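Local coordinates for intracellular sulfur oxidation protein DsrF (Allochromatium vinosum, PDB 2HY5) that is of unknown function but could be involved in the oxidation of intracellular sulfur, and assembles with DsrE and DsrH in a six-chain complex, at residues G18-Y21 against A22-A25; P67-R70 against T71-D74; A121-S124 against E125-E129. All blocks are in the same frame, centred on the assembly; numbering follows the deposited sequence.

Contact 1. Residues G18-Y21 against A22-A25; sequences GTIY and AWEA
At the start of helix 21-32, reached from the loop that follows strand 7-12, Ile20 and Glu24 meet one helical turn apart. Glu24 N gives its hydrogen to Ile20 O at 3.0 Å with an N-H...O angle of 176°, the donor lying nearly along the C=O axis. Over this first turn the two side chains cross obliquely. Ile20 CD1 meets the carboxylate carbon Glu24 CD at 3.3 Å, while Ile20 CG2 lies 3.3 Å from Glu24 OE1, so the isoleucine's CD1 and CG2 both lie against the carboxylate. Glu24 OE1 accepts a hydrogen bond from His41 ND1 and forms a salt bridge with Arg85 NH2 of a neighbouring DsrE chain. A glutamine here would probably leave Arg85 of the DsrE chain without its opposite charge. With CG1 anti to the backbone N (chi1 -162°), Ile20 also reaches the indole edge, where Ile20 CG1 lies 4.4 Å from Trp23 CD1. Water links loop and helix: one molecule donates to Thr19 O, accepts from Thr19 OG1, and accepts from Ala22 N at 2.9 Å. A second water donates to Thr19 O and takes a weak bond from Trp23 N. Within the chain, Trp23 meets the ring of Phe65, Ala22 packs on Gln50, and Ala25 touches Phe136 just past strand 132-135; the Glu24 side of the helix faces DsrE.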
ATOM      1  N   GLY B  18      10.102  -4.956   1.247  1.00  5.76           N
ATOM      2  CA  GLY B  18       8.705  -5.247   0.945  1.00  7.24           C
ATOM      3  C   GLY B  18       8.103  -4.109   0.138  1.00  8.12           C
ATOM      4  O   GLY B  18       7.207  -4.307  -0.693  1.00  8.69           O
ATOM      5  N   THR B  19       8.596  -2.905   0.408  1.00  8.96           N
ATOM      6  CA  THR B  19       8.172  -1.699  -0.294  1.00  8.69           C
ATOM      7  C   THR B  19       9.430  -0.877  -0.548  1.00  8.40           C
ATOM      8  O   THR B  19      10.484  -1.140   0.027  1.00  9.95           O
ATOM      9  CB  THR B  19       7.185  -0.843   0.529  1.00  9.63           C
ATOM     10  OG1 THR B  19       7.752  -0.547   1.813  1.00 12.29           O
ATOM     11  CG2 THR B  19       5.855  -1.566   0.705  1.00  9.44           C
ATOM     12  N   ILE B  20       9.318   0.132  -1.397  1.00  6.22           N
ATOM     13  CA  ILE B  20      10.471   0.945  -1.723  1.00  7.25           C
ATOM     14  C   ILE B  20      10.679   2.113  -0.763  1.00  6.74           C
ATOM     15  O   ILE B  20      11.705   2.783  -0.819  1.00  7.68           O
ATOM     16  CB  ILE B  20      10.346   1.492  -3.170  1.00 16.70           C
ATOM     17  CG1 ILE B  20      11.709   1.967  -3.675  1.00 19.43           C
ATOM     18  CG2 ILE B  20       9.333   2.627  -3.210  1.00 19.09           C
ATOM     19  CD1 ILE B  20      11.721   2.347  -5.138  1.00 22.69           C
ATOM     20  N   TYR B  21       9.719   2.345   0.130  1.00  8.65           N
ATOM     21  CA  TYR B  21       9.815   3.470   1.059  1.00 10.34           C
ATOM     22  C   TYR B  21      11.138   3.614   1.812  1.00 10.51           C
ATOM     23  O   TYR B  21      11.635   4.726   1.972  1.00 11.58           O
ATOM     24  CB  TYR B  21       8.648   3.435   2.053  1.00 10.60           C
ATOM     25  CG  TYR B  21       7.295   3.451   1.369  1.00 13.32           C
ATOM     26  CD1 TYR B  21       6.488   2.315   1.353  1.00 12.87           C
ATOM     27  CD2 TYR B  21       6.844   4.587   0.698  1.00 14.60           C
ATOM     28  CE1 TYR B  21       5.265   2.305   0.686  1.00 15.01           C
ATOM     29  CE2 TYR B  21       5.618   4.588   0.023  1.00 16.50           C
ATOM     30  CZ  TYR B  21       4.836   3.442   0.022  1.00 14.93           C
ATOM     31  OH  TYR B  21       3.629   3.421  -0.646  1.00 15.95           O
ATOM     32  N   ALA B  22      11.713   2.508   2.269  1.00  8.46           N
ATOM     33  CA  ALA B  22      12.975   2.575   3.002  1.00  8.38           C
ATOM     34  C   ALA B  22      14.097   3.137   2.134  1.00  9.42           C
ATOM     35  O   ALA B  22      14.828   4.043   2.543  1.00  9.08           O
ATOM     36  CB  ALA B  22      13.363   1.186   3.517  1.00  6.00           C
ATOM     37  N   TRP B  23      14.233   2.595   0.931  1.00  8.57           N
ATOM     38  CA  TRP B  23      15.285   3.035   0.021  1.00  9.60           C
ATOM     39  C   TRP B  23      15.087   4.456  -0.498  1.00  8.80           C
ATOM     40  O   TRP B  23      16.014   5.266  -0.468  1.00  8.98           O
ATOM     41  CB  TRP B  23      15.398   2.069  -1.163  1.00 16.19           C
ATOM     42  CG  TRP B  23      16.317   2.561  -2.240  1.00 20.70           C
ATOM     43  CD1 TRP B  23      16.017   2.717  -3.563  1.00 24.20           C
ATOM     44  CD2 TRP B  23      17.672   2.998  -2.082  1.00 22.56           C
ATOM     45  NE1 TRP B  23      17.098   3.228  -4.239  1.00 27.26           N
ATOM     46  CE2 TRP B  23      18.133   3.410  -3.352  1.00 25.58           C
ATOM     47  CE3 TRP B  23      18.547   3.084  -0.990  1.00 24.03           C
ATOM     48  CZ2 TRP B  23      19.422   3.902  -3.564  1.00 26.08           C
ATOM     49  CZ3 TRP B  23      19.834   3.575  -1.199  1.00 23.70           C
ATOM     50  CH2 TRP B  23      20.256   3.976  -2.477  1.00 25.61           C
ATOM     51  N   GLU B  24      13.888   4.776  -0.969  1.00 10.28           N
ATOM     52  CA  GLU B  24      13.676   6.119  -1.487  1.00  9.98           C
ATOM     53  C   GLU B  24      13.669   7.168  -0.381  1.00 11.05           C
ATOM     54  O   GLU B  24      13.958   8.334  -0.633  1.00  9.62           O
ATOM     55  CB  GLU B  24      12.409   6.172  -2.358  1.00  9.43           C
ATOM     56  CG  GLU B  24      12.600   5.405  -3.672  1.00 11.93           C
ATOM     57  CD  GLU B  24      11.479   5.599  -4.678  1.00 10.15           C
ATOM     58  OE1 GLU B  24      10.297   5.585  -4.277  1.00  9.36           O
ATOM     59  OE2 GLU B  24      11.788   5.751  -5.881  1.00 12.29           O
ATOM     60  N   ALA B  25      13.372   6.753   0.848  1.00  9.44           N
ATOM     61  CA  ALA B  25      13.399   7.683   1.974  1.00  9.95           C
ATOM     62  C   ALA B  25      14.870   8.015   2.235  1.00 10.93           C
ATOM     63  O   ALA B  25      15.229   9.171   2.458  1.00  9.33           O
ATOM     64  CB  ALA B  25      12.784   7.047   3.211  1.00 16.66           C
TER
HETATM   65  O   HOH W   1      10.270   0.056   2.801  1.00 12.95           O
HETATM   66  O   HOH W   2      13.044  -0.509   0.553  1.00 15.05           O

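Contact 2. Residues P67-R70 against T71-D74; sequences PTYR and TLGD
Thr71 grips the carbonyl oxygen of Thr68 twice. Its hydroxyl OG1 donates to Thr68 O at 2.6 Å, in the carbonyl plane and on a lone pair, while Thr71 N donates to the same Thr68 O at 2.9 Å from 60° above that plane. The two donors therefore approach this oxygen from distinct directions. A chi1 of 71° puts OG1 between the backbone N and the carbonyl carbon of Thr71, which turns the hydroxyl back over the preceding turn. One residue on, Leu72 N repeats the three-residue spacing by bonding to Tyr69 O at 3.2 Å, again from above the carbonyl plane. These i to i+3 bonds indicate a tight, 3-10-like turn that runs on through 72-74. A water extends it, donating to Arg70 O and accepting a weak bond from Gly73 N. Packing is lighter: Thr71 CG2 rests 3.5 Å from Pro67 O, and Leu72 CD1 comes to 4.5 Å from Tyr69 CD2, at an oblique approach to the ring. On the outer side, where the Arg70 chain bends, Pro67 CA lies 3.4 Å off one face of the Arg70 guanidinium, offset toward its rim. The segment belongs to the long connection between strands 38-43 and 79-83. Thr68 lies on Leu26 and Leu30 of helix 21-32, and the OH of Tyr69 bonds to Gln50 in a neighbouring loop.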
ATOM      1  N   PRO B  67      24.275  -0.973   2.969  1.00 13.06           N
ATOM      2  CA  PRO B  67      25.541  -0.259   3.183  1.00 12.88           C
ATOM      3  C   PRO B  67      25.391   1.264   3.227  1.00 12.54           C
ATOM      4  O   PRO B  67      26.141   1.956   3.918  1.00 12.78           O
ATOM      5  CB  PRO B  67      26.397  -0.723   2.008  1.00 15.88           C
ATOM      6  CG  PRO B  67      25.919  -2.125   1.796  1.00 15.73           C
ATOM      7  CD  PRO B  67      24.418  -1.969   1.892  1.00 15.45           C
ATOM      8  N   THR B  68      24.415   1.782   2.491  1.00 10.15           N
ATOM      9  CA  THR B  68      24.192   3.219   2.455  1.00 10.67           C
ATOM     10  C   THR B  68      23.907   3.804   3.838  1.00  9.84           C
ATOM     11  O   THR B  68      24.355   4.909   4.148  1.00 11.60           O
ATOM     12  CB  THR B  68      23.042   3.566   1.504  1.00 15.41           C
ATOM     13  OG1 THR B  68      23.365   3.099   0.189  1.00 15.83           O
ATOM     14  CG2 THR B  68      22.824   5.075   1.457  1.00 15.48           C
ATOM     15  N   TYR B  69      23.173   3.077   4.675  1.00 11.95           N
ATOM     16  CA  TYR B  69      22.888   3.587   6.017  1.00 11.39           C
ATOM     17  C   TYR B  69      24.180   3.852   6.780  1.00 12.63           C
ATOM     18  O   TYR B  69      24.264   4.797   7.559  1.00 12.22           O
ATOM     19  CB  TYR B  69      22.056   2.599   6.840  1.00 10.89           C
ATOM     20  CG  TYR B  69      20.635   2.410   6.361  1.00 10.55           C
ATOM     21  CD1 TYR B  69      20.298   1.348   5.531  1.00 11.96           C
ATOM     22  CD2 TYR B  69      19.631   3.297   6.734  1.00 11.35           C
ATOM     23  CE1 TYR B  69      18.990   1.169   5.081  1.00 10.68           C
ATOM     24  CE2 TYR B  69      18.320   3.135   6.292  1.00 10.60           C
ATOM     25  CZ  TYR B  69      18.008   2.067   5.464  1.00 11.07           C
ATOM     26  OH  TYR B  69      16.719   1.908   5.014  1.00 11.25           O
ATOM     27  N   ARG B  70      25.187   3.013   6.564  1.00 10.82           N
ATOM     28  CA  ARG B  70      26.449   3.181   7.277  1.00 12.25           C
ATOM     29  C   ARG B  70      27.264   4.384   6.815  1.00 13.01           C
ATOM     30  O   ARG B  70      28.273   4.728   7.434  1.00 14.14           O
ATOM     31  CB  ARG B  70      27.285   1.900   7.181  1.00 19.18           C
ATOM     32  CG  ARG B  70      26.646   0.721   7.911  1.00 23.19           C
ATOM     33  CD  ARG B  70      27.636  -0.409   8.142  1.00 28.45           C
ATOM     34  NE  ARG B  70      28.004  -1.098   6.909  1.00 33.01           N
ATOM     35  CZ  ARG B  70      27.186  -1.890   6.223  1.00 35.59           C
ATOM     36  NH1 ARG B  70      25.946  -2.094   6.647  1.00 36.93           N
ATOM     37  NH2 ARG B  70      27.611  -2.484   5.116  1.00 35.02           N
ATOM     38  N   THR B  71      26.818   5.036   5.745  1.00 13.36           N
ATOM     39  CA  THR B  71      27.519   6.206   5.220  1.00 14.57           C
ATOM     40  C   THR B  71      26.873   7.514   5.670  1.00 14.34           C
ATOM     41  O   THR B  71      27.407   8.591   5.414  1.00 15.01           O
ATOM     42  CB  THR B  71      27.536   6.208   3.678  1.00 20.57           C
ATOM     43  OG1 THR B  71      26.219   6.487   3.181  1.00 22.60           O
ATOM     44  CG2 THR B  71      28.002   4.866   3.149  1.00 21.43           C
ATOM     45  N   LEU B  72      25.725   7.416   6.334  1.00 15.81           N
ATOM     46  CA  LEU B  72      25.004   8.600   6.790  1.00 15.31           C
ATOM     47  C   LEU B  72      25.860   9.609   7.541  1.00 15.70           C
ATOM     48  O   LEU B  72      25.653  10.816   7.412  1.00 13.84           O
ATOM     49  CB  LEU B  72      23.805   8.194   7.649  1.00 12.72           C
ATOM     50  CG  LEU B  72      22.625   7.583   6.885  1.00 13.47           C
ATOM     51  CD1 LEU B  72      21.529   7.181   7.856  1.00 13.81           C
ATOM     52  CD2 LEU B  72      22.093   8.598   5.874  1.00 15.84           C
ATOM     53  N   GLY B  73      26.817   9.125   8.326  1.00 14.31           N
ATOM     54  CA  GLY B  73      27.683  10.031   9.060  1.00 16.64           C
ATOM     55  C   GLY B  73      28.488  10.886   8.102  1.00 17.25           C
ATOM     56  O   GLY B  73      28.802  12.041   8.392  1.00 18.08           O
ATOM     57  N   ASP B  74      28.819  10.319   6.946  1.00 18.28           N
ATOM     58  CA  ASP B  74      29.585  11.042   5.941  1.00 19.96           C
ATOM     59  C   ASP B  74      28.760  12.178   5.343  1.00 20.01           C
ATOM     60  O   ASP B  74      29.308  13.109   4.757  1.00 20.14           O
ATOM     61  CB  ASP B  74      30.045  10.088   4.834  1.00 34.85           C
ATOM     62  CG  ASP B  74      31.005   9.026   5.341  1.00 38.16           C
ATOM     63  OD1 ASP B  74      32.030   9.398   5.952  1.00 41.00           O
ATOM     64  OD2 ASP B  74      30.739   7.822   5.131  1.00 40.94           O
TER
HETATM   65  O   HOH W   3      28.819   7.106   8.521  1.00 13.77           O

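Contact 3. Residues A121-S124 against E125-E129; sequences ARVS and ELMNE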
ATOM      1  N   ALA B 121       9.256   8.756  25.544  1.00 10.22           N
ATOM      2  CA  ALA B 121       9.148  10.169  25.907  1.00 11.75           C
ATOM      3  C   ALA B 121      10.121  11.012  25.089  1.00 10.50           C
ATOM      4  O   ALA B 121       9.790  12.112  24.656  1.00 10.03           O
ATOM      5  CB  ALA B 121       9.421  10.350  27.398  1.00 18.69           C
ATOM      6  N   ARG B 122      11.324  10.488  24.877  1.00  9.43           N
ATOM      7  CA  ARG B 122      12.336  11.197  24.101  1.00  9.82           C
ATOM      8  C   ARG B 122      11.887  11.303  22.646  1.00  8.75           C
ATOM      9  O   ARG B 122      12.113  12.319  21.986  1.00  8.06           O
ATOM     10  CB  ARG B 122      13.672  10.455  24.193  1.00 14.19           C
ATOM     11  CG  ARG B 122      14.804  11.057  23.376  1.00 16.41           C
ATOM     12  CD  ARG B 122      15.126  12.490  23.788  1.00 22.16           C
ATOM     13  NE  ARG B 122      16.277  13.002  23.043  1.00 26.43           N
ATOM     14  CZ  ARG B 122      16.614  14.286  22.964  1.00 30.19           C
ATOM     15  NH1 ARG B 122      15.889  15.208  23.586  1.00 31.08           N
ATOM     16  NH2 ARG B 122      17.672  14.651  22.253  1.00 30.61           N
ATOM     17  N   VAL B 123      11.253  10.247  22.145  1.00  9.21           N
ATOM     18  CA  VAL B 123      10.756  10.244  20.773  1.00 10.28           C
ATOM     19  C   VAL B 123       9.739  11.371  20.612  1.00 10.79           C
ATOM     20  O   VAL B 123       9.814  12.168  19.675  1.00 10.79           O
ATOM     21  CB  VAL B 123      10.066   8.898  20.429  1.00  7.39           C
ATOM     22  CG1 VAL B 123       9.376   8.986  19.066  1.00  9.58           C
ATOM     23  CG2 VAL B 123      11.089   7.782  20.414  1.00  9.42           C
ATOM     24  N   SER B 124       8.796  11.441  21.546  1.00  9.87           N
ATOM     25  CA  SER B 124       7.764  12.468  21.503  1.00  9.43           C
ATOM     26  C   SER B 124       8.403  13.849  21.548  1.00 10.25           C
ATOM     27  O   SER B 124       7.944  14.775  20.883  1.00  9.31           O
ATOM     28  CB  SER B 124       6.799  12.311  22.684  1.00  9.09           C
ATOM     29  OG  SER B 124       6.067  11.099  22.593  1.00 10.74           O
ATOM     30  N   GLU B 125       9.470  13.975  22.331  1.00 11.76           N
ATOM     31  CA  GLU B 125      10.171  15.247  22.469  1.00 12.53           C
ATOM     32  C   GLU B 125      10.802  15.652  21.146  1.00 12.32           C
ATOM     33  O   GLU B 125      10.702  16.807  20.729  1.00 13.24           O
ATOM     34  CB  GLU B 125      11.252  15.143  23.548  1.00 23.21           C
ATOM     35  CG  GLU B 125      11.952  16.462  23.849  1.00 30.04           C
ATOM     36  CD  GLU B 125      13.000  16.342  24.945  1.00 35.27           C
ATOM     37  OE1 GLU B 125      13.572  17.385  25.334  1.00 37.93           O
ATOM     38  OE2 GLU B 125      13.255  15.212  25.418  1.00 37.20           O
ATOM     39  N   LEU B 126      11.455  14.700  20.490  1.00 10.80           N
ATOM     40  CA  LEU B 126      12.093  14.972  19.207  1.00 11.27           C
ATOM     41  C   LEU B 126      11.044  15.409  18.192  1.00 11.45           C
ATOM     42  O   LEU B 126      11.285  16.308  17.386  1.00 12.20           O
ATOM     43  CB  LEU B 126      12.834  13.725  18.714  1.00 15.75           C
ATOM     44  CG  LEU B 126      14.068  13.339  19.531  1.00 18.67           C
ATOM     45  CD1 LEU B 126      14.539  11.949  19.136  1.00 20.12           C
ATOM     46  CD2 LEU B 126      15.168  14.375  19.312  1.00 21.68           C
ATOM     47  N   MET B 127       9.874  14.777  18.235  1.00 11.79           N
ATOM     48  CA  MET B 127       8.799  15.133  17.314  1.00 10.28           C
ATOM     49  C   MET B 127       8.379  16.589  17.558  1.00 11.22           C
ATOM     50  O   MET B 127       8.222  17.362  16.616  1.00 10.50           O
ATOM     51  CB  MET B 127       7.604  14.190  17.499  1.00 11.79           C
ATOM     52  CG  MET B 127       7.926  12.721  17.198  1.00 10.84           C
ATOM     53  SD  MET B 127       6.548  11.576  17.471  1.00  8.17           S
ATOM     54  CE  MET B 127       6.884  10.365  16.179  1.00 12.02           C
ATOM     55  N   ASN B 128       8.221  16.962  18.825  1.00 11.82           N
ATOM     56  CA  ASN B 128       7.825  18.324  19.183  1.00 14.30           C
ATOM     57  C   ASN B 128       8.854  19.398  18.840  1.00 15.51           C
ATOM     58  O   ASN B 128       8.525  20.585  18.788  1.00 16.69           O
ATOM     59  CB  ASN B 128       7.491  18.398  20.676  1.00 11.53           C
ATOM     60  CG  ASN B 128       6.078  17.954  20.975  1.00 13.69           C
ATOM     61  OD1 ASN B 128       5.831  17.210  21.928  1.00 16.29           O
ATOM     62  ND2 ASN B 128       5.134  18.421  20.169  1.00 10.45           N
ATOM     63  N   GLU B 129      10.098  18.992  18.611  1.00 12.80           N
ATOM     64  CA  GLU B 129      11.146  19.953  18.283  1.00 13.62           C
ATOM     65  C   GLU B 129      11.316  20.149  16.779  1.00 12.90           C
ATOM     66  O   GLU B 129      11.999  21.074  16.343  1.00 13.12           O
ATOM     67  CB  GLU B 129      12.482  19.506  18.883  1.00 29.68           C
ATOM     68  CG  GLU B 129      12.492  19.416  20.401  1.00 36.21           C
ATOM     69  CD  GLU B 129      13.865  19.088  20.954  1.00 40.53           C
ATOM     70  OE1 GLU B 129      14.421  18.028  20.590  1.00 43.88           O
ATOM     71  OE2 GLU B 129      14.388  19.890  21.756  1.00 44.73           O
TER
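Arg122, Glu125 and Ser124 bury the most surface between these two successive turns of helix 120-129. Arg122 leaves the helix with CG anti to its N (chi1 177°) and bends at chi2, which swings the guanidinium along the next turn. There Arg122 NH1 forms a salt bridge with Glu125 OE2 at 3.2 Å; its hydrogen bond is weak, although the N-H...O angle is 157°. The carboxylate stands at the guanidinium edge, yet the two planes are 82° apart, evidence for a single-oxygen contact in place of a paired, coplanar one. Leu126 CD2 covers one face of the same guanidinium, 3.8 Å above its plane and offset toward the rim. Glu129 OE1 lies 4.4 Å from Arg122 NH1 but well out of the guanidinium plane, so it adds opposite charge with no N-H directed at it.

Ser124 contributes mainly through its backbone: Ser124 O accepts from Asn128 N at 3.0 Å. Its OG turns to a neighbouring subunit, bonding to Phe23 O of the DsrH chain, just as Asn128 OD1 bonds to Thr25 of DsrH. Toward the sheet and the DsrH boundary, the Val123 and Met127 side chains lie side by side, pointing the same way, with Val123 CG1 4.1 Å from Met127 CE; Val123 packs on Ile118 and Met127 on Met9, both in the parallel sheet. Bonds from Glu125, Leu126, Met127 and Asn128 N to the carbonyls four residues earlier define a regular alpha-helix. The arrangement is that of a beta-alpha-beta crossover joining the two outermost strands, 115-118 and 132-135, its helix packed on the parallel beta-sheet of an alpha/beta fold.

Contact 1 is largely buried, whereas contacts 2 and 3 are each partly buried. Contacts 1 and 2 touch through helix 21-32: Ala22 CB lies 3.7 Å from Tyr69 OH, and Trp23 CZ3 lies against Thr68 OG1. Contact 3 is remote from both, its centre about 24 Å from each of theirs, and sits across the chain's centre from contact 2. Chemistry follows place. The acid of contact 1 is paired with charge on DsrE, while Glu125 of contact 3 meets an arginine of its own helix, DsrH being reached by neutral serine and asparagine. Contact 2, touched by no other chain, relies on i to i+3 bonds instead of the i to i+4 pattern of the two helices.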